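PDB 5I45: glycosyl transferases group 1 family protein from Francisella tularensis subsp. tularensis, which probably transfers a sugar from an activated donor to an acceptor as a GT-B glycosyltransferase, of which this chain is the C-terminal domain. Local coordinates for residues G28-G33 / P59-V64; F35-K40 / P71-F76; D113-A118 / S134-I139. All coordinates share one frame; numbering follows the deposited sequence.

Interaction 1 (G28-G33 / P59-V64)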
# COMPACT_ATOMS: atom_id res chain seq x y z
N GLY A 28 -13.46 -4.66 7.79
CA GLY A 28 -13.64 -3.98 6.53
C GLY A 28 -13.77 -4.93 5.37
O GLY A 28 -13.62 -6.15 5.50
N LYS A 29 -14.00 -4.35 4.20
CA LYS A 29 -14.20 -5.13 2.98
C LYS A 29 -13.10 -4.97 1.93
O LYS A 29 -12.92 -5.83 1.08
CB LYS A 29 -15.55 -4.77 2.38
CG LYS A 29 -16.72 -5.25 3.24
CD LYS A 29 -18.06 -4.83 2.66
CE LYS A 29 -19.20 -5.17 3.61
NZ LYS A 29 -19.31 -6.64 3.77
N TYR A 30 -12.38 -3.86 2.00
CA TYR A 30 -11.34 -3.50 1.00
C TYR A 30 -10.17 -2.95 1.74
O TYR A 30 -10.33 -2.21 2.73
CB TYR A 30 -11.87 -2.41 0.04
CG TYR A 30 -13.15 -2.78 -0.65
CD1 TYR A 30 -13.14 -3.57 -1.80
CD2 TYR A 30 -14.37 -2.37 -0.13
CE1 TYR A 30 -14.34 -3.93 -2.43
CE2 TYR A 30 -15.57 -2.73 -0.74
CZ TYR A 30 -15.54 -3.52 -1.87
OH TYR A 30 -16.75 -3.84 -2.47
N GLY A 31 -8.97 -3.28 1.27
CA GLY A 31 -7.76 -2.88 1.93
C GLY A 31 -6.77 -2.02 1.17
O GLY A 31 -6.63 -2.12 -0.06
N ILE A 32 -6.07 -1.22 1.94
CA ILE A 32 -4.96 -0.37 1.50
C ILE A 32 -3.76 -0.76 2.33
O ILE A 32 -3.91 -0.85 3.56
CB ILE A 32 -5.25 1.12 1.75
CG1 ILE A 32 -6.53 1.57 1.09
CG2 ILE A 32 -4.06 1.98 1.37
CD1 ILE A 32 -7.18 2.69 1.88
N GLY A 33 -2.59 -0.96 1.76
CA GLY A 33 -1.44 -1.34 2.53
C GLY A 33 -0.19 -0.54 2.26
O GLY A 33 -0.01 0.06 1.18
N PRO A 59 -16.16 3.99 5.38
CA PRO A 59 -16.21 2.96 6.41
C PRO A 59 -15.87 1.53 6.02
O PRO A 59 -15.41 0.77 6.86
CB PRO A 59 -17.66 3.06 6.91
CG PRO A 59 -17.97 4.52 6.75
CD PRO A 59 -17.35 4.87 5.44
N ASP A 60 -16.03 1.16 4.75
CA ASP A 60 -15.75 -0.21 4.30
C ASP A 60 -14.28 -0.48 3.98
O ASP A 60 -13.91 -1.59 3.66
CB ASP A 60 -16.56 -0.54 3.04
CG ASP A 60 -18.04 -0.74 3.31
OD1 ASP A 60 -18.44 -1.16 4.41
OD2 ASP A 60 -18.81 -0.52 2.35
N TRP A 61 -13.45 0.57 4.08
CA TRP A 61 -12.04 0.49 3.75
C TRP A 61 -11.19 0.44 5.00
O TRP A 61 -11.50 1.10 6.01
CB TRP A 61 -11.63 1.64 2.81
CG TRP A 61 -12.14 1.40 1.40
CD1 TRP A 61 -13.44 1.47 0.97
CD2 TRP A 61 -11.37 0.97 0.27
NE1 TRP A 61 -13.53 1.11 -0.35
CE2 TRP A 61 -12.26 0.84 -0.81
CE3 TRP A 61 -10.01 0.69 0.07
CZ2 TRP A 61 -11.82 0.44 -2.07
CZ3 TRP A 61 -9.59 0.30 -1.18
CH2 TRP A 61 -10.50 0.17 -2.24
N THR A 62 -10.10 -0.29 4.91
CA THR A 62 -9.17 -0.48 6.02
C THR A 62 -7.75 -0.34 5.52
O THR A 62 -7.44 -0.79 4.44
CB THR A 62 -9.39 -1.88 6.61
OG1 THR A 62 -10.69 -1.89 7.18
CG2 THR A 62 -8.35 -2.26 7.66
N ALA A 63 -6.90 0.31 6.30
CA ALA A 63 -5.50 0.44 6.00
C ALA A 63 -4.71 -0.50 6.89
O ALA A 63 -4.99 -0.56 8.09
CB ALA A 63 -5.04 1.88 6.22
N VAL A 64 -3.70 -1.16 6.33
CA VAL A 64 -2.83 -2.06 7.06
C VAL A 64 -1.38 -1.66 6.88
O VAL A 64 -0.94 -1.31 5.77
CB VAL A 64 -3.03 -3.57 6.71
CG1 VAL A 64 -4.38 -4.05 7.20
CG2 VAL A 64 -2.88 -3.85 5.24
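The indole of Trp-61 takes Tyr-30 CB on one face, and CG1 of Ile-32 meets its edge. The rings sit on the parallel strand pair of a beta-alpha-beta unit in the Rossmann-like domain of a GT-B protein. Strands 30-35 and 61-66 are joined by helix 44-57. Tyr-30 CB lies over the six-membered ring of Trp-61, 3.3 Å from its centroid and 9° off the normal, a close CH-pi contact. The Tyr-30 ring is slid toward the five-membered ring of Trp-61, where Tyr-30 CD2 is 3.6 Å from Trp-61 NE1. The planes of these two rings are 20° apart, but the rings barely overlap. At the indole edge, Ile-32 CG1 is 3.7 Å from Trp-61 CE3.

Tyr-30, Ile-32, Trp-61 and Ala-63 share one face of the sheet, where Phe-47 and Leu-55 of helix 44-57 pack. Thr-62 and Val-64 point to the other face; their cross-strand partners Gly-31 and Gly-33 carry no side chain. Trp-21 of helix 17-23 touches both side chains. Three backbone bonds, nearly along their C=O axes, zip the strands together: Thr-62 N to Tyr-30 O, Ile-32 N to Thr-62 O, and Val-64 N to Ile-32 O.

At the start of the ladder Asp-60 O is gripped twice. Lys-29 N is 2.8 Å from Asp-60 O, and Tyr-30 N is 3.2 Å from the same Asp-60 O. Gly-28 passes close to Thr-62. The hydroxyl of Thr-62 bonds to Pro-27 O, and Thr-62 OG1 stands 3.7 Å from Gly-28 CA.

Interaction 2 (F35-K40 / P71-F76)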
# COMPACT_ATOMS: atom_id res chain seq x y z
N PHE A 35 4.03 -1.43 2.95
CA PHE A 35 4.95 -2.51 3.26
C PHE A 35 6.30 -2.01 3.69
O PHE A 35 6.81 -1.05 3.11
CB PHE A 35 5.13 -3.40 2.01
CG PHE A 35 3.93 -4.21 1.69
CD1 PHE A 35 2.85 -3.65 1.05
CD2 PHE A 35 3.88 -5.57 2.03
CE1 PHE A 35 1.75 -4.43 0.73
CE2 PHE A 35 2.78 -6.33 1.73
CZ PHE A 35 1.70 -5.76 1.10
N GLY A 36 6.91 -2.70 4.62
CA GLY A 36 8.27 -2.44 4.99
C GLY A 36 8.42 -1.88 6.37
O GLY A 36 7.47 -1.78 7.15
N ARG A 37 9.65 -1.53 6.68
CA ARG A 37 9.97 -1.05 7.99
C ARG A 37 9.17 0.20 8.36
O ARG A 37 8.90 1.05 7.52
CB ARG A 37 11.47 -0.78 8.00
CG ARG A 37 12.04 -0.29 9.27
CD ARG A 37 13.55 -0.21 9.15
NE ARG A 37 14.09 0.55 10.26
CZ ARG A 37 15.37 0.66 10.60
NH1 ARG A 37 16.32 0.00 9.94
NH2 ARG A 37 15.69 1.40 11.64
N ILE A 38 8.78 0.27 9.63
CA ILE A 38 8.05 1.42 10.16
C ILE A 38 9.09 2.41 10.66
O ILE A 38 9.76 2.18 11.68
CB ILE A 38 7.11 1.02 11.30
CG1 ILE A 38 6.04 0.06 10.78
CG2 ILE A 38 6.49 2.24 11.98
CD1 ILE A 38 5.23 -0.59 11.87
N ARG A 39 9.24 3.51 9.93
CA ARG A 39 10.28 4.50 10.21
C ARG A 39 9.88 5.77 9.50
O ARG A 39 9.30 5.72 8.43
CB ARG A 39 11.63 3.98 9.70
CG ARG A 39 12.82 4.89 9.93
CD ARG A 39 14.16 4.16 9.75
NE ARG A 39 15.29 5.08 9.84
CZ ARG A 39 15.77 5.60 10.96
NH1 ARG A 39 15.27 5.26 12.16
NH2 ARG A 39 16.78 6.46 10.92
N LYS A 40 10.19 6.93 10.08
CA LYS A 40 9.73 8.17 9.47
C LYS A 40 10.23 8.35 8.03
O LYS A 40 9.48 8.80 7.17
CB LYS A 40 10.09 9.41 10.27
CG LYS A 40 9.41 10.64 9.70
CD LYS A 40 8.03 10.79 10.28
CE LYS A 40 8.18 11.28 11.70
NZ LYS A 40 8.81 12.61 11.68
N PRO A 71 13.99 -1.40 17.22
CA PRO A 71 14.00 -0.74 18.53
C PRO A 71 14.10 0.78 18.53
O PRO A 71 13.40 1.44 19.28
CB PRO A 71 15.22 -1.37 19.19
CG PRO A 71 15.16 -2.77 18.71
CD PRO A 71 14.82 -2.61 17.24
N ARG A 72 14.93 1.36 17.67
CA ARG A 72 15.08 2.79 17.65
C ARG A 72 13.83 3.54 17.21
O ARG A 72 13.73 4.74 17.47
CB ARG A 72 16.27 3.22 16.80
CG ARG A 72 16.13 2.94 15.31
CD ARG A 72 17.33 3.44 14.51
NE ARG A 72 18.59 2.79 14.86
CZ ARG A 72 19.55 3.31 15.60
NH1 ARG A 72 19.46 4.55 16.06
NH2 ARG A 72 20.63 2.60 15.84
N ASP A 73 12.89 2.85 16.57
CA ASP A 73 11.66 3.43 16.09
C ASP A 73 10.38 2.94 16.79
O ASP A 73 9.29 3.28 16.35
CB ASP A 73 11.55 3.18 14.60
CG ASP A 73 12.61 3.94 13.83
OD1 ASP A 73 12.81 5.13 14.15
OD2 ASP A 73 13.24 3.33 12.94
N LEU A 74 10.52 2.23 17.90
CA LEU A 74 9.33 1.81 18.65
C LEU A 74 8.50 3.02 19.15
O LEU A 74 7.28 2.98 19.15
CB LEU A 74 9.72 0.91 19.82
CG LEU A 74 10.31 -0.45 19.43
CD1 LEU A 74 10.93 -1.15 20.63
CD2 LEU A 74 9.26 -1.32 18.79
N ASP A 75 9.17 4.10 19.52
CA ASP A 75 8.47 5.30 19.97
C ASP A 75 7.62 5.88 18.84
O ASP A 75 6.51 6.32 19.06
CB ASP A 75 9.46 6.35 20.49
CG ASP A 75 10.25 7.03 19.38
OD1 ASP A 75 10.93 6.33 18.56
OD2 ASP A 75 10.15 8.28 19.34
N PHE A 76 8.18 5.86 17.63
CA PHE A 76 7.49 6.36 16.44
C PHE A 76 6.24 5.55 16.14
O PHE A 76 5.17 6.08 15.90
CB PHE A 76 8.49 6.37 15.28
CG PHE A 76 7.90 6.70 13.94
CD1 PHE A 76 7.39 7.96 13.69
CD2 PHE A 76 7.87 5.77 12.92
CE1 PHE A 76 6.86 8.27 12.45
CE2 PHE A 76 7.35 6.07 11.69
CZ PHE A 76 6.85 7.31 11.45
O HOH W 1 12.16 0.90 12.15
O HOH W 2 11.66 7.06 12.62
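Arg-39 leaves the backbone with CG anti to its N (chi1 -179°) and runs extended as far as NE. Its CB, CG and CD pass alongside one carboxylate oxygen of Asp-73, and Arg-39 CG comes within 3.4 Å of Asp-73 OD2. The chain then turns at chi4 (76°), which brings NH1 back to the same oxygen. Arg-39 NH1 bonds to Asp-73 OD2 at 2.9 Å, on the syn lone pair and in the guanidinium plane. The carboxylate plane is turned 45° from that of the guanidinium.

Arg-37 reaches Asp-73 OD2 as well, crossing the aspartate at about a right angle. Its NH2 makes only a weak, long bond, 3.4 Å from Arg-37 NH2 to Asp-73 OD2. The three residues form a salt-bridge network. One water accepts from Arg-37 NE and donates to Ile-38 O and Asp-73 OD2. A second water accepts from Lys-40 N and donates to Asp-73 OD1, so both carboxylate oxygens are tied to the loop.

Next to the charged cluster, Phe-76 sets its ring against the backbone of Arg-39 and Lys-40. Lys-40 N stands over one face, 3.4 Å from Phe-76 CE2. The bent Lys-40 chain brings its CE to 3.4 Å from Phe-76 CE1. Ile-38 CG2 packs on the ring obliquely.

The contact joins the loop that follows strand 30-35 to the start of helix 74-86. Asp-73 holds the N-cap position, yet its side chain makes no capping bond and is turned to the arginines instead. Arg-72 adds a third positive group nearby. The cluster is therefore rich in positive charge, which would be expected to keep Asp-73 ionised.

Interaction 3 (D113-A118 / S134-I139)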
# COMPACT_ATOMS: atom_id res chain seq x y z
N ASP A 113 -6.44 -3.79 -2.45
CA ASP A 113 -6.79 -3.03 -3.63
C ASP A 113 -5.79 -1.95 -3.98
O ASP A 113 -5.60 -1.66 -5.14
CB ASP A 113 -8.18 -2.42 -3.51
CG ASP A 113 -9.26 -3.39 -3.90
OD1 ASP A 113 -9.58 -4.31 -3.13
OD2 ASP A 113 -9.77 -3.26 -5.04
N ILE A 114 -5.21 -1.33 -2.95
CA ILE A 114 -4.30 -0.18 -3.15
C ILE A 114 -3.08 -0.40 -2.31
O ILE A 114 -3.21 -0.84 -1.15
CB ILE A 114 -4.99 1.13 -2.75
CG1 ILE A 114 -6.29 1.35 -3.54
CG2 ILE A 114 -4.03 2.30 -2.85
CD1 ILE A 114 -7.16 2.49 -3.06
N VAL A 115 -1.92 -0.06 -2.84
CA VAL A 115 -0.66 -0.08 -2.09
C VAL A 115 -0.03 1.30 -2.19
O VAL A 115 0.01 1.89 -3.27
CB VAL A 115 0.31 -1.18 -2.57
CG1 VAL A 115 1.67 -1.05 -1.88
CG2 VAL A 115 -0.28 -2.53 -2.26
N VAL A 116 0.44 1.80 -1.04
CA VAL A 116 1.16 3.06 -0.99
C VAL A 116 2.62 2.82 -0.73
O VAL A 116 2.96 2.09 0.17
CB VAL A 116 0.57 4.01 0.09
CG1 VAL A 116 1.32 5.32 0.11
CG2 VAL A 116 -0.91 4.26 -0.19
N CYS A 117 3.48 3.45 -1.54
CA CYS A 117 4.93 3.37 -1.38
C CYS A 117 5.36 4.81 -1.11
O CYS A 117 5.52 5.58 -2.03
CB CYS A 117 5.55 2.76 -2.68
SG CYS A 117 4.81 1.16 -3.19
N ALA A 118 5.50 5.16 0.17
CA ALA A 118 5.64 6.55 0.61
C ALA A 118 7.07 6.96 0.99
O ALA A 118 7.27 8.02 1.58
CB ALA A 118 4.73 6.76 1.82
N SER A 134 0.80 -7.81 -8.69
CA SER A 134 -0.35 -8.40 -8.03
C SER A 134 -1.65 -7.70 -8.39
O SER A 134 -2.68 -8.02 -7.84
CB SER A 134 -0.16 -8.36 -6.52
OG SER A 134 1.10 -8.90 -6.13
N LYS A 135 -1.59 -6.74 -9.32
CA LYS A 135 -2.72 -5.97 -9.75
C LYS A 135 -3.35 -5.11 -8.65
O LYS A 135 -4.54 -4.86 -8.60
CB LYS A 135 -3.75 -6.84 -10.50
CG LYS A 135 -4.37 -6.15 -11.70
CD LYS A 135 -5.30 -7.03 -12.51
CE LYS A 135 -4.62 -8.16 -13.29
NZ LYS A 135 -5.61 -8.86 -14.14
N CYS A 136 -2.47 -4.61 -7.79
CA CYS A 136 -2.84 -3.55 -6.81
C CYS A 136 -2.66 -2.21 -7.50
O CYS A 136 -1.72 -2.03 -8.29
CB CYS A 136 -1.92 -3.58 -5.60
SG CYS A 136 -1.78 -5.13 -4.76
N ALA A 137 -3.51 -1.23 -7.22
CA ALA A 137 -3.28 0.13 -7.71
C ALA A 137 -2.23 0.77 -6.81
O ALA A 137 -2.37 0.69 -5.59
CB ALA A 137 -4.57 0.92 -7.66
N VAL A 138 -1.21 1.41 -7.37
CA VAL A 138 -0.12 1.97 -6.58
C VAL A 138 -0.09 3.49 -6.60
O VAL A 138 -0.22 4.16 -7.65
CB VAL A 138 1.24 1.44 -7.10
CG1 VAL A 138 2.43 2.10 -6.41
CG2 VAL A 138 1.31 -0.05 -6.88
N ILE A 139 0.10 4.01 -5.38
CA ILE A 139 0.39 5.42 -5.14
C ILE A 139 1.81 5.45 -4.59
O ILE A 139 2.09 4.78 -3.61
CB ILE A 139 -0.57 6.02 -4.11
CG1 ILE A 139 -2.01 5.98 -4.61
CG2 ILE A 139 -0.14 7.46 -3.80
CD1 ILE A 139 -3.03 6.17 -3.50
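Ile-139 O is held by the shortest backbone bond of this pair: Cys-117 N lies 2.8 Å from Ile-139 O, nearly along the C=O axis. One N-H grips it, and CA of Val-116 adds a CA-H...O contact. Three further bonds complete the parallel ladder. Val-115 serves on both sides, its N bonding to Ala-137 O and its O accepting from Ile-139 N. Ala-137 N bonds to Asp-113 O from above the carbonyl plane, 26° out of it.

On one face Ile-114 CG2 meets Ile-139 CD1 at 4.0 Å, with Val-116 and Ala-137 beside them. Val-115 and Val-138 point to the other, where Val-115 CG2 touches CB and SG of Cys-136, and Cys-117 SG rests 4.1 Å from Val-138 CG1.

The pair belongs to a beta-alpha-beta unit of the Rossmann-like domain. Its connecting helix 126-133 ends in a Schellman motif, with Lys-135 at positive phi. Ala-131 of that helix packs on Val-115, Cys-136 and Val-138. On the Ile-114 and Ile-139 face, Leu-171 of helix 164-176 packs on both. Arg-181 of helix 178-195 forms a salt bridge with Asp-113. Strand 30-35 flanks 114-117 through Gly-31 and Gly-33, and strand 157-158 flanks 137-140.

In the fold
Interactions 1 and 3 belong to one six-stranded parallel sheet, their centres about 12 Å apart. Strands 30-35 and 114-117 are neighbours in it: Gly-31 O and Gly-33 O probably accept from Asp-113 N and Val-116 N, respectively. Leu-171 of helix 164-176 touches both contacts. The centre of interaction 2 lies about 21 Å from that of interaction 1 and about 20 Å from that of interaction 3, yet the Phe-35 ring packs against Val-115 CG2. The segments of interactions 1 and 2 alternate in sequence, and interaction 3 follows. Two crossovers build the middle of this domain, and the salt-bridge network ties the connections leaving 30-35 and 61-66, the first two strands along the chain.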